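Local atomic coordinates of uncharacterized protein MJ0100 (Methanocaldococcus jannaschii, PDB entry 3KPC), a protein that probably makes homocysteine from aspartate semialdehyde and sulfide together with MJ0099, and closes its C-terminal CBS domain pair, the part present here, on binding S-adenosylmethionine and methylthioadenosine. Residues P1-K6 and E81-V86; P12-H17 and N35-V40; H43-G48 and Y104-G109. All coordinates share one frame; numbering follows the deposited sequence.

Contact 1 of 3, residues P1-K6 and E81-V86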
loop_
_atom_site.group_PDB
_atom_site.type_symbol
_atom_site.label_atom_id
_atom_site.label_comp_id
_atom_site.label_asym_id
_atom_site.label_seq_id
_atom_site.Cartn_x
_atom_site.Cartn_y
_atom_site.Cartn_z
ATOM N N PRO A 1 26.535 6.941 3.502
ATOM C CA PRO A 1 25.945 8.133 4.121
ATOM C C PRO A 1 24.667 7.790 4.899
ATOM O O PRO A 1 24.208 6.647 4.839
ATOM C CB PRO A 1 25.609 9.028 2.914
ATOM C CG PRO A 1 26.242 8.364 1.708
ATOM C CD PRO A 1 26.325 6.912 2.046
ATOM N N ILE A 2 24.101 8.751 5.629
ATOM C CA ILE A 2 22.778 8.549 6.233
ATOM C C ILE A 2 21.712 9.218 5.357
ATOM O O ILE A 2 21.729 10.439 5.179
ATOM C CB ILE A 2 22.698 9.074 7.696
ATOM C CG1 ILE A 2 23.774 8.414 8.569
ATOM C CG2 ILE A 2 21.297 8.842 8.277
ATOM C CD1 ILE A 2 23.953 9.067 9.949
ATOM N N THR A 3 20.802 8.420 4.801
ATOM C CA THR A 3 19.719 8.941 3.959
ATOM C C THR A 3 18.626 9.531 4.840
ATOM O O THR A 3 18.194 8.894 5.805
ATOM C CB THR A 3 19.122 7.839 3.051
ATOM O OG1 THR A 3 20.174 7.199 2.317
ATOM C CG2 THR A 3 18.110 8.423 2.068
ATOM N N LEU A 4 18.184 10.741 4.518
ATOM C CA LEU A 4 17.141 11.400 5.298
ATOM C C LEU A 4 15.849 11.487 4.508
ATOM O O LEU A 4 15.848 11.327 3.284
ATOM C CB LEU A 4 17.597 12.797 5.737
ATOM C CG LEU A 4 18.943 12.890 6.463
ATOM C CD1 LEU A 4 19.292 14.336 6.765
ATOM C CD2 LEU A 4 18.973 12.060 7.744
ATOM N N VAL A 5 14.748 11.732 5.216
ATOM C CA VAL A 5 13.431 11.869 4.597
ATOM C C VAL A 5 13.450 12.865 3.441
ATOM O O VAL A 5 12.910 12.581 2.368
ATOM C CB VAL A 5 12.351 12.264 5.635
ATOM C CG1 VAL A 5 11.110 12.852 4.966
ATOM C CG2 VAL A 5 11.975 11.067 6.489
ATOM N N LYS A 6 14.090 14.015 3.657
ATOM C CA LYS A 6 14.157 15.054 2.628
ATOM C C LYS A 6 14.869 14.622 1.340
ATOM O O LYS A 6 14.693 15.255 0.296
ATOM C CB LYS A 6 14.737 16.368 3.178
ATOM C CG LYS A 6 16.169 16.309 3.713
ATOM C CD LYS A 6 16.610 17.719 4.105
ATOM C CE LYS A 6 17.932 17.724 4.852
ATOM N NZ LYS A 6 18.294 19.100 5.318
ATOM N N GLU A 81 14.605 13.561 9.428
ATOM C CA GLU A 81 14.582 12.251 10.056
ATOM C C GLU A 81 15.280 11.224 9.164
ATOM O O GLU A 81 15.044 11.202 7.952
ATOM C CB GLU A 81 13.134 11.845 10.321
ATOM C CG GLU A 81 12.958 10.609 11.186
ATOM C CD GLU A 81 11.539 10.466 11.697
ATOM O OE1 GLU A 81 10.736 11.411 11.536
ATOM O OE2 GLU A 81 11.225 9.406 12.276
ATOM N N PRO A 82 16.160 10.386 9.754
ATOM C CA PRO A 82 16.742 9.284 8.990
ATOM C C PRO A 82 15.656 8.349 8.469
ATOM O O PRO A 82 14.732 8.002 9.213
ATOM C CB PRO A 82 17.610 8.563 10.026
ATOM C CG PRO A 82 17.988 9.633 10.989
ATOM C CD PRO A 82 16.767 10.503 11.093
ATOM N N VAL A 83 15.769 7.955 7.203
ATOM C CA VAL A 83 14.778 7.087 6.564
ATOM C C VAL A 83 14.617 5.759 7.314
ATOM O O VAL A 83 13.502 5.228 7.388
ATOM C CB VAL A 83 15.087 6.854 5.058
ATOM C CG1 VAL A 83 14.149 5.814 4.447
ATOM C CG2 VAL A 83 14.979 8.166 4.288
ATOM N N ASP A 84 15.705 5.234 7.886
ATOM C CA ASP A 84 15.585 3.980 8.636
ATOM C C ASP A 84 14.733 4.108 9.911
ATOM O O ASP A 84 14.039 3.157 10.275
ATOM C CB ASP A 84 16.943 3.284 8.887
ATOM C CG ASP A 84 17.814 4.008 9.907
ATOM O OD1 ASP A 84 17.693 5.243 10.054
ATOM O OD2 ASP A 84 18.638 3.325 10.562
ATOM N N HIS A 85 14.766 5.271 10.570
ATOM C CA HIS A 85 13.894 5.537 11.731
ATOM C C HIS A 85 12.423 5.464 11.321
ATOM O O HIS A 85 11.578 4.953 12.063
ATOM C CB HIS A 85 14.180 6.919 12.332
ATOM C CG HIS A 85 15.502 7.031 13.032
ATOM N ND1 HIS A 85 16.539 6.146 12.826
ATOM C CD2 HIS A 85 15.965 7.950 13.914
ATOM C CE1 HIS A 85 17.577 6.505 13.561
ATOM N NE2 HIS A 85 17.255 7.598 14.230
ATOM N N VAL A 86 12.139 5.984 10.126
ATOM C CA VAL A 86 10.794 5.989 9.554
ATOM C C VAL A 86 10.340 4.571 9.218
ATOM O O VAL A 86 9.210 4.194 9.526
ATOM C CB VAL A 86 10.713 6.895 8.299
ATOM C CG1 VAL A 86 9.344 6.792 7.633
ATOM C CG2 VAL A 86 11.019 8.339 8.669
HETATM O O HOH W 1 18.452 6.177 7.027
#

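Contact 2 of 3, residues P12-H17 and N35-V40. With MTA (5'-deoxy-5'-methylthioadenosine), chain C; SAM (S-adenosylmethionine), chain B.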
loop_
_atom_site.group_PDB
_atom_site.type_symbol
_atom_site.label_atom_id
_atom_site.label_comp_id
_atom_site.label_asym_id
_atom_site.label_seq_id
_atom_site.Cartn_x
_atom_site.Cartn_y
_atom_site.Cartn_z
ATOM N N PRO A 12 5.109 18.016 -4.537
ATOM C CA PRO A 12 4.309 18.577 -3.454
ATOM C C PRO A 12 3.362 17.528 -2.886
ATOM O O PRO A 12 3.046 16.551 -3.573
ATOM C CB PRO A 12 3.526 19.698 -4.142
ATOM C CG PRO A 12 3.392 19.245 -5.546
ATOM C CD PRO A 12 4.676 18.528 -5.853
ATOM N N PRO A 13 2.920 17.718 -1.633
ATOM C CA PRO A 13 1.977 16.754 -1.094
ATOM C C PRO A 13 0.595 16.942 -1.711
ATOM O O PRO A 13 0.173 18.074 -1.967
ATOM C CB PRO A 13 1.953 17.085 0.399
ATOM C CG PRO A 13 2.302 18.522 0.481
ATOM C CD PRO A 13 3.187 18.833 -0.695
ATOM N N ILE A 14 -0.083 15.830 -1.971
ATOM C CA ILE A 14 -1.482 15.856 -2.368
ATOM C C ILE A 14 -2.297 15.677 -1.092
ATOM O O ILE A 14 -2.151 14.669 -0.398
ATOM C CB ILE A 14 -1.813 14.724 -3.384
ATOM C CG1 ILE A 14 -0.915 14.809 -4.630
ATOM C CG2 ILE A 14 -3.300 14.739 -3.759
ATOM C CD1 ILE A 14 -1.005 16.118 -5.418
ATOM N N THR A 15 -3.130 16.662 -0.767
ATOM C CA THR A 15 -3.948 16.617 0.450
ATOM C C THR A 15 -5.398 16.960 0.137
ATOM O O THR A 15 -5.717 17.386 -0.976
ATOM C CB THR A 15 -3.433 17.601 1.530
ATOM O OG1 THR A 15 -3.543 18.948 1.052
ATOM C CG2 THR A 15 -1.986 17.309 1.914
ATOM N N ALA A 16 -6.274 16.782 1.121
ATOM C CA ALA A 16 -7.669 17.177 0.979
ATOM C C ALA A 16 -8.239 17.625 2.315
ATOM O O ALA A 16 -7.673 17.339 3.372
ATOM C CB ALA A 16 -8.492 16.032 0.404
ATOM N N HIS A 17 -9.359 18.334 2.259
ATOM C CA HIS A 17 -10.111 18.693 3.454
ATOM C C HIS A 17 -11.088 17.568 3.810
ATOM O O HIS A 17 -11.416 16.735 2.960
ATOM C CB HIS A 17 -10.820 20.038 3.243
ATOM C CG HIS A 17 -9.879 21.163 2.937
ATOM N ND1 HIS A 17 -8.845 21.507 3.780
ATOM C CD2 HIS A 17 -9.799 22.010 1.882
ATOM C CE1 HIS A 17 -8.169 22.516 3.261
ATOM N NE2 HIS A 17 -8.730 22.842 2.110
ATOM N N ASN A 35 -1.955 5.880 -2.833
ATOM C CA ASN A 35 -2.775 5.164 -1.862
ATOM C C ASN A 35 -2.954 5.936 -0.561
ATOM O O ASN A 35 -3.636 5.460 0.346
ATOM C CB ASN A 35 -2.164 3.794 -1.558
ATOM C CG ASN A 35 -2.274 2.840 -2.722
ATOM O OD1 ASN A 35 -3.337 2.279 -2.983
ATOM N ND2 ASN A 35 -1.168 2.645 -3.432
ATOM N N HIS A 36 -2.343 7.118 -0.468
ATOM C CA HIS A 36 -2.379 7.916 0.765
ATOM C C HIS A 36 -2.871 9.328 0.531
ATOM O O HIS A 36 -2.437 10.003 -0.405
ATOM C CB HIS A 36 -0.998 7.984 1.417
ATOM C CG HIS A 36 -0.430 6.646 1.745
ATOM N ND1 HIS A 36 0.213 5.868 0.808
ATOM C CD2 HIS A 36 -0.448 5.920 2.888
ATOM C CE1 HIS A 36 0.584 4.727 1.361
ATOM N NE2 HIS A 36 0.195 4.732 2.624
ATOM N N LEU A 37 -3.762 9.774 1.408
ATOM C CA LEU A 37 -4.339 11.100 1.309
ATOM C C LEU A 37 -4.413 11.744 2.692
ATOM O O LEU A 37 -5.375 11.518 3.435
ATOM C CB LEU A 37 -5.722 11.039 0.648
ATOM C CG LEU A 37 -6.419 12.375 0.357
ATOM C CD1 LEU A 37 -5.638 13.226 -0.645
ATOM C CD2 LEU A 37 -7.839 12.141 -0.129
ATOM N N PRO A 38 -3.378 12.530 3.051
ATOM C CA PRO A 38 -3.433 13.318 4.278
ATOM C C PRO A 38 -4.627 14.275 4.235
ATOM O O PRO A 38 -4.875 14.912 3.208
ATOM C CB PRO A 38 -2.116 14.104 4.249
ATOM C CG PRO A 38 -1.203 13.280 3.406
ATOM C CD PRO A 38 -2.089 12.690 2.351
ATOM N N ILE A 39 -5.364 14.348 5.342
ATOM C CA ILE A 39 -6.494 15.261 5.475
ATOM C C ILE A 39 -6.045 16.445 6.321
ATOM O O ILE A 39 -5.469 16.259 7.400
ATOM C CB ILE A 39 -7.719 14.562 6.122
ATOM C CG1 ILE A 39 -8.072 13.259 5.382
ATOM C CG2 ILE A 39 -8.916 15.507 6.189
ATOM C CD1 ILE A 39 -8.446 13.418 3.901
ATOM N N VAL A 40 -6.276 17.655 5.821
ATOM C CA VAL A 40 -5.803 18.866 6.487
ATOM C C VAL A 40 -6.951 19.836 6.746
ATOM O O VAL A 40 -7.974 19.804 6.053
ATOM C CB VAL A 40 -4.674 19.578 5.679
ATOM C CG1 VAL A 40 -3.420 18.712 5.614
ATOM C CG2 VAL A 40 -5.152 19.962 4.273
HETATM C CS MTA C . 0.774 6.052 -1.941
HETATM S "S5'" MTA C . 2.003 5.061 -2.751
HETATM C "C5'" MTA C . 2.226 6.095 -4.271
HETATM C "C4'" MTA C . 3.599 6.843 -4.385
HETATM O "O4'" MTA C . 3.362 8.240 -4.737
HETATM C "C2'" MTA C . 4.365 8.254 -2.541
HETATM O "O2'" MTA C . 5.738 8.762 -2.268
HETATM C "C3'" MTA C . 4.374 6.815 -3.060
HETATM O "O3'" MTA C . 5.759 6.340 -3.281
HETATM C "C1'" MTA C . 3.645 9.096 -3.588
HETATM N N9 MTA C . 2.465 9.597 -2.807
HETATM C C8 MTA C . 1.652 8.883 -2.020
HETATM N N7 MTA C . 0.728 9.672 -1.474
HETATM C C5 MTA C . 0.956 10.905 -1.906
HETATM C C6 MTA C . 0.345 12.131 -1.687
HETATM N N6 MTA C . -0.715 12.228 -0.885
HETATM N N1 MTA C . 0.851 13.221 -2.288
HETATM C C2 MTA C . 1.900 13.138 -3.094
HETATM N N3 MTA C . 2.509 11.984 -3.321
HETATM C C4 MTA C . 2.060 10.857 -2.746
HETATM N N SAM B . 1.984 2.629 -6.845
HETATM C CA SAM B . 0.531 2.554 -6.500
HETATM C C SAM B . 0.155 1.124 -6.070
HETATM O O SAM B . 0.999 0.229 -6.013
HETATM O OXT SAM B . -1.005 0.835 -5.773
HETATM C CB SAM B . -0.345 3.009 -7.685
HETATM C CG SAM B . 0.138 2.479 -9.040
HETATM S SD SAM B . -0.149 0.688 -9.286
HETATM C CE SAM B . 0.229 0.586 -11.028
HETATM C "C5'" SAM B . -1.950 0.342 -9.281
HETATM C "C4'" SAM B . -2.281 -1.035 -9.864
HETATM O "O4'" SAM B . -1.221 -1.928 -9.463
HETATM C "C3'" SAM B . -3.567 -1.681 -9.330
HETATM O "O3'" SAM B . -4.508 -1.763 -10.405
HETATM C "C2'" SAM B . -3.116 -3.080 -8.899
HETATM O "O2'" SAM B . -4.033 -4.098 -9.334
HETATM C "C1'" SAM B . -1.790 -3.213 -9.649
HETATM N N9 SAM B . -0.907 -4.237 -9.043
HETATM C C8 SAM B . -0.640 -4.404 -7.747
HETATM N N7 SAM B . 0.195 -5.434 -7.591
HETATM C C5 SAM B . 0.462 -5.923 -8.800
HETATM C C6 SAM B . 1.243 -6.972 -9.282
HETATM N N6 SAM B . 1.942 -7.744 -8.451
HETATM N N1 SAM B . 1.290 -7.204 -10.607
HETATM C C2 SAM B . 0.605 -6.451 -11.459
HETATM N N3 SAM B . -0.148 -5.446 -11.033
HETATM C C4 SAM B . -0.240 -5.162 -9.721
#

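Contact 3 of 3, residues H43-G48 and Y104-G109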
loop_
_atom_site.group_PDB
_atom_site.type_symbol
_atom_site.label_atom_id
_atom_site.label_comp_id
_atom_site.label_asym_id
_atom_site.label_seq_id
_atom_site.Cartn_x
_atom_site.Cartn_y
_atom_site.Cartn_z
ATOM N N HIS A 43 -6.233 25.661 7.524
ATOM C CA HIS A 43 -4.904 26.271 7.646
ATOM C C HIS A 43 -3.788 25.357 7.121
ATOM O O HIS A 43 -2.599 25.666 7.273
ATOM C CB HIS A 43 -4.622 26.656 9.106
ATOM C CG HIS A 43 -5.799 27.253 9.814
ATOM N ND1 HIS A 43 -6.339 28.472 9.464
ATOM C CD2 HIS A 43 -6.543 26.797 10.850
ATOM C CE1 HIS A 43 -7.364 28.741 10.252
ATOM N NE2 HIS A 43 -7.509 27.741 11.102
ATOM N N GLY A 44 -4.173 24.235 6.513
ATOM C CA GLY A 44 -3.203 23.267 5.987
ATOM C C GLY A 44 -2.555 22.355 7.020
ATOM O O GLY A 44 -1.585 21.659 6.708
ATOM N N LYS A 45 -3.084 22.346 8.241
ATOM C CA LYS A 45 -2.524 21.516 9.306
ATOM C C LYS A 45 -3.186 20.140 9.362
ATOM O O LYS A 45 -4.403 20.024 9.210
ATOM C CB LYS A 45 -2.590 22.253 10.649
ATOM C CG LYS A 45 -1.706 23.505 10.649
ATOM C CD LYS A 45 -1.959 24.429 11.825
ATOM C CE LYS A 45 -1.064 25.679 11.726
ATOM N NZ LYS A 45 -1.322 26.476 10.491
ATOM N N LEU A 46 -2.374 19.107 9.573
ATOM C CA LEU A 46 -2.837 17.713 9.548
ATOM C C LEU A 46 -3.909 17.408 10.598
ATOM O O LEU A 46 -3.723 17.699 11.784
ATOM C CB LEU A 46 -1.642 16.768 9.730
ATOM C CG LEU A 46 -1.811 15.270 9.468
ATOM C CD1 LEU A 46 -2.121 14.985 8.006
ATOM C CD2 LEU A 46 -0.546 14.532 9.886
ATOM N N VAL A 47 -5.020 16.820 10.156
ATOM C CA VAL A 47 -6.090 16.392 11.070
ATOM C C VAL A 47 -6.391 14.887 10.988
ATOM O O VAL A 47 -7.017 14.321 11.890
ATOM C CB VAL A 47 -7.398 17.214 10.880
ATOM C CG1 VAL A 47 -7.181 18.684 11.238
ATOM C CG2 VAL A 47 -7.949 17.071 9.462
ATOM N N GLY A 48 -5.945 14.244 9.912
ATOM C CA GLY A 48 -6.162 12.811 9.739
ATOM C C GLY A 48 -5.519 12.271 8.481
ATOM O O GLY A 48 -4.847 13.007 7.756
ATOM N N TYR A 104 4.708 22.662 13.051
ATOM C CA TYR A 104 3.350 23.170 13.287
ATOM C C TYR A 104 2.276 22.347 12.561
ATOM O O TYR A 104 1.144 22.801 12.355
ATOM C CB TYR A 104 3.290 24.675 12.971
ATOM C CG TYR A 104 4.280 25.432 13.828
ATOM C CD1 TYR A 104 3.983 25.734 15.161
ATOM C CD2 TYR A 104 5.540 25.790 13.339
ATOM C CE1 TYR A 104 4.901 26.402 15.976
ATOM C CE2 TYR A 104 6.465 26.459 14.147
ATOM C CZ TYR A 104 6.138 26.761 15.463
ATOM O OH TYR A 104 7.046 27.422 16.260
ATOM N N ARG A 105 2.667 21.126 12.193
ATOM C CA ARG A 105 1.793 20.094 11.600
ATOM C C ARG A 105 1.291 20.392 10.164
ATOM O O ARG A 105 0.314 19.789 9.702
ATOM C CB ARG A 105 0.653 19.664 12.561
ATOM C CG ARG A 105 0.366 18.124 12.538
ATOM C CD ARG A 105 -0.637 17.707 13.684
ATOM N NE ARG A 105 -1.050 16.291 13.595
ATOM C CZ ARG A 105 -0.289 15.244 13.949
ATOM N NH1 ARG A 105 0.971 15.425 14.420
ATOM N NH2 ARG A 105 -0.786 14.008 13.829
ATOM N N ARG A 106 1.975 21.290 9.463
ATOM C CA ARG A 106 1.717 21.516 8.040
ATOM C C ARG A 106 2.362 20.398 7.213
ATOM O O ARG A 106 3.504 20.017 7.478
ATOM C CB ARG A 106 2.285 22.876 7.648
ATOM C CG ARG A 106 1.947 23.335 6.238
ATOM C CD ARG A 106 2.397 24.774 6.071
ATOM N NE ARG A 106 1.795 25.652 7.075
ATOM C CZ ARG A 106 0.615 26.252 6.941
ATOM N NH1 ARG A 106 -0.106 26.080 5.839
ATOM N NH2 ARG A 106 0.154 27.031 7.910
ATOM N N VAL A 107 1.640 19.876 6.221
ATOM C CA VAL A 107 2.141 18.759 5.406
ATOM C C VAL A 107 3.043 19.259 4.281
ATOM O O VAL A 107 2.629 20.073 3.452
ATOM C CB VAL A 107 0.995 17.884 4.830
ATOM C CG1 VAL A 107 1.554 16.701 4.044
ATOM C CG2 VAL A 107 0.094 17.379 5.947
ATOM N N VAL A 108 4.276 18.762 4.270
ATOM C CA VAL A 108 5.264 19.169 3.275
ATOM C C VAL A 108 5.616 18.039 2.297
ATOM O O VAL A 108 6.314 18.266 1.300
ATOM C CB VAL A 108 6.536 19.769 3.938
ATOM C CG1 VAL A 108 6.170 21.013 4.770
ATOM C CG2 VAL A 108 7.247 18.741 4.809
ATOM N N GLY A 109 5.127 16.834 2.571
ATOM C CA GLY A 109 5.336 15.700 1.674
ATOM C C GLY A 109 4.869 14.409 2.306
ATOM O O GLY A 109 4.201 14.428 3.340
HETATM O O HOH W 2 -0.342 21.177 4.358
#

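Contact 1 of 3, residues P1-K6 and E81-V86
Val5 and Val86 press their CG2 methyls together, 3.6 Å apart, the two side chains meeting at about a right angle on the buried side of this contact. With CG1 of Val5 anti to the backbone N (chi1 161°), CG2 is the methyl turned to the partner segment, and it also sits 3.4 Å from Glu81 O. That oxygen accepts the N-H of Val5 at 2.8 Å, nearly in line with the carbonyl (C=O...N angle 167°). Next to this, Val83 lays CG2 against the Leu4 peptide, 3.4 Å from Leu4 O, and touches Thr3 CG2 as well. Its backbone N gives a straight bond to Thr3 O, 3.0 Å long (174° at the hydrogen). The two backbone bonds frame Leu4 and Pro82 as a single antiparallel, non-hydrogen-bonded pair, just where Pro82 serves as N-cap of helix 83-92; the N-terminal end of the chain is thereby tied to the second CBS repeat. From this pair Thr3 and Val83 reach on to helix 113-123, and Val83 also packs on Phe120 of the second subunit. The outer side is looser. Ile2 CG2 lies alongside Pro82 CB at 4.1 Å, and Leu4 CD2 comes to 3.8 Å from Pro82 CA; Pro82 CG sits over the centre of the His85 ring. A water donates to Thr3 O and accepts from Asp84 N, giving that carbonyl a second donor. The extended Glu81 side chain leads off to a salt bridge with Lys89.

Contact 2 of 3, residues P12-H17 and N35-V40
Ala16 O is held by two neighbouring residues of the facing strand: the N-H of Val40 at 2.8 Å and, more weakly, the CA-H of Ile39, with Ile39 CA 3.2 Å away. Ala16 N answers with a bond to Pro38 O of 3.1 Å, so Ala16 and Ile39 form a single parallel bridge, the two runs joined through helix 22-32, as in the beta-alpha-beta unit of a CBS repeat, here the first. Farther along, the His17 ring points ND1 at Val40 O, 3.0 Å away. The oxygen lies in the ring plane, but the donor stands 48° out of the carbonyl plane and so misses the lone pairs. On the buried side Leu37, its CG anti to N (chi1 -175°), brings CD2 to 4.0 Å from Ala16 CB and continues onto Ile28 and Leu29 of helix 22-32. At the other end the pairing opens around the adenine of methylthioadenosine. Ile14 N donates to its N1 at 2.8 Å, while N6 gives one hydrogen to Ile14 O at 2.9 Å and the other to His36 O at 2.9 Å, bridging the segments where their backbones have parted; Asp115 and Ser10 add further bonds to the ligand. Asn35 reaches a different ligand, the S-adenosylmethionine held largely by the second subunit, its ND2 donating to OXT almost straight (174°).

Contact 3 of 3, residues H43-G48 and Y104-G109
Leu46 N donates to Arg105 O at 2.8 Å, and the Arg105 side chain then folds back over the same leucine. The first torsion is well off staggered (chi1 -140°), and from CB the chain runs extended: CG rests 3.7 Å from Leu46 CB. CD passes 3.6 Å from Leu46 O, and NE keeps beside that oxygen, which lies at the edge of the guanidinium plane. Beyond it, one face of the group is laid over Leu46 CD2, offset toward the rim, and NH2 is fastened to Val74 O. Replacing Arg105 with an alanine would probably uncover the flank of Leu46 and leave Val74 O without this donor. On the inner side Leu46 CD1 meets Val107 CG2 at 3.9 Å. Across the Lys45-Arg106 pair the second backbone link is made by a water, which donates to Gly44 O at 2.7 Å and accepts from Val107 N. At the surface Lys45 NZ and Arg106 NH2 sit 3.0 Å apart, two donors that cannot bond and probably repel. Each segment runs into a classic beta bulge, Val47-Gly48 facing Ile39 and Val108-Gly109 facing Val100: the hairpin turns before strands 46-51 and 107-112 of the two CBS repeats, meeting in the pseudo-twofold manner of a CBS pair.

In the fold
Contact 2 is the buried one and stays within the first CBS repeat; contact 3 lies at the surface, and contact 1, partly buried, is the farthest from the chain centre. Contacts 2 and 3 share the hairpin of strands 36-40 and 46-51, with Ile39 bonded to Val47 and Gly48, and Pro13 packed on Val107. Contact 1 touches neither. Each has a single backbone bridge of its own, but what surrounds it differs: branched aliphatic methyls in contact 1; aliphatic side chains, then backbone atoms that hold the adenine, in contact 2; long cationic side chains in contact 3. A water completes the bridge in contact 3, whereas in contact 1 both backbone bonds are direct.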